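Local coordinates for aminotransferase TlmJ (Streptoalloteichus hindustanus, PDB 5UID) that transfers amino groups with pyridoxal 5'-phosphate as cofactor, as a member of the DegT/DnrJ/EryC1 aminotransferase family, probably in natural-product biosynthesis, at the interface of chains A and B. Sequence-based numbering; all coordinates share one arbitrary frame. Chains: chain A/B, Aminotransferase TlmJ.

The interface of chains A and B. Residues chain A 244, 246-248; chain B 60, 184, 192-193.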
# COMPACT_ATOMS: atom_id res chain seq x y z
N ARG A 244 -1.55 -7.61 -1.16
CA ARG A 244 -2.52 -6.99 -0.26
C ARG A 244 -2.63 -5.53 -0.68
O ARG A 244 -1.74 -4.72 -0.41
CB ARG A 244 -2.09 -7.13 1.20
CG ARG A 244 -3.17 -6.75 2.21
CD ARG A 244 -2.69 -7.03 3.62
NE ARG A 244 -3.65 -6.63 4.65
CZ ARG A 244 -3.69 -5.44 5.23
NH1 ARG A 244 -2.81 -4.50 4.87
NH2 ARG A 244 -4.59 -5.17 6.17
N ILE A 246 -5.40 -3.31 -0.23
CA ILE A 246 -6.56 -2.67 0.35
C ILE A 246 -6.13 -1.45 1.15
O ILE A 246 -4.95 -1.27 1.48
CB ILE A 246 -7.35 -3.66 1.25
CG1 ILE A 246 -6.46 -4.18 2.37
CG2 ILE A 246 -7.91 -4.80 0.41
CD1 ILE A 246 -7.19 -5.02 3.40
N SER A 247 -7.10 -0.60 1.47
CA SER A 247 -6.90 0.52 2.37
C SER A 247 -7.46 0.15 3.74
O SER A 247 -7.76 -1.02 4.02
CB SER A 247 -7.57 1.78 1.79
OG SER A 247 -7.17 2.94 2.50
N ASN A 248 -7.61 1.14 4.62
CA ASN A 248 -8.10 0.89 5.97
C ASN A 248 -9.13 1.95 6.35
O ASN A 248 -9.30 2.96 5.67
CB ASN A 248 -6.94 0.85 6.98
CG ASN A 248 -6.12 2.13 6.99
OD1 ASN A 248 -6.59 3.17 7.43
ND2 ASN A 248 -4.89 2.04 6.51
N CYS B 60 3.09 -2.23 3.59
CA CYS B 60 2.58 -3.32 4.41
C CYS B 60 3.58 -4.47 4.37
O CYS B 60 4.52 -4.47 3.58
CB CYS B 60 1.19 -3.77 3.96
SG CYS B 60 1.10 -4.34 2.25
N ASP B 184 -0.33 -3.61 10.60
CA ASP B 184 -1.74 -3.49 10.27
C ASP B 184 -2.59 -3.54 11.55
O ASP B 184 -2.09 -3.74 12.65
CB ASP B 184 -2.18 -4.54 9.25
CG ASP B 184 -2.16 -5.98 9.79
OD1 ASP B 184 -2.61 -6.24 10.92
OD2 ASP B 184 -1.72 -6.87 9.04
N GLY B 192 -2.34 1.49 11.53
CA GLY B 192 -3.40 1.40 10.54
C GLY B 192 -3.01 0.45 9.44
O GLY B 192 -3.55 -0.65 9.32
N ASP B 193 -2.06 0.88 8.61
CA ASP B 193 -1.33 0.00 7.71
C ASP B 193 0.12 0.46 7.69
O ASP B 193 0.42 1.64 7.87
CB ASP B 193 -1.91 0.00 6.29
CG ASP B 193 -3.01 -1.03 6.11
OD1 ASP B 193 -2.80 -2.19 6.54
OD2 ASP B 193 -4.07 -0.69 5.56
O HOH W 1 -6.15 -2.57 5.61
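With CG anti to its backbone N (chi1 -169°) and the chain extended as far as NE, A:Arg244 carries its guanidinium across the subunit boundary to B:Asp193. The B:Asp193 carboxylate is set beside its own backbone N, anti to the carbonyl carbon (chi1 -88°). It projects between A:Arg244 and A:Asn248, and each of its oxygens takes a different partner. Guanidinium NH1 of A:Arg244 gives a salt bridge and hydrogen bond to OD1 of B:Asp193 at 2.9 Å. OD1 lies close to the guanidinium plane, but the nitrogen meets it from above the carboxylate plane. The two planes are 73° apart, so this is not a flat, two-pronged pairing. The other oxygen, OD2 of B:Asp193, accepts a nearly straight hydrogen bond from the side-chain amide ND2 of A:Asn248 at 3.0 Å. OD2 lies in the amide plane, and ND2 comes from the opposite face of the carboxylate to NH1, also tilted out of its plane. Water 1 adds an indirect link. The O of water 1 lies 2.8 Å from OD2 of B:Asp193. The same water O is 2.7 Å from the backbone O of A:Ser247. An alanine in place of B:Asp193 would probably leave the A:Arg244 charge without its close acidic mate and the A:Asn248 amide freer to turn. Methyl CD1 of A:Ile246, from the same chain, lies over one guanidinium face near its rim and may limit its tilting. B:Asp184 supplies a second acidic group nearby, which may help balance the arginine charge without a direct bond. These loop residues form part of a two-fold symmetric interface of the deposited assembly, which is likely to be the biological dimer, and the same contact recurs with the chains exchanged. The patch adjoins the cofactor site, since the positions of B:Asp193 and A:Asn248 both belong to the pyridoxal-5'-phosphate pocket. At its margin, the sulfur SG of B:Cys60 lies 3.9 Å from the backbone O of A:Arg244.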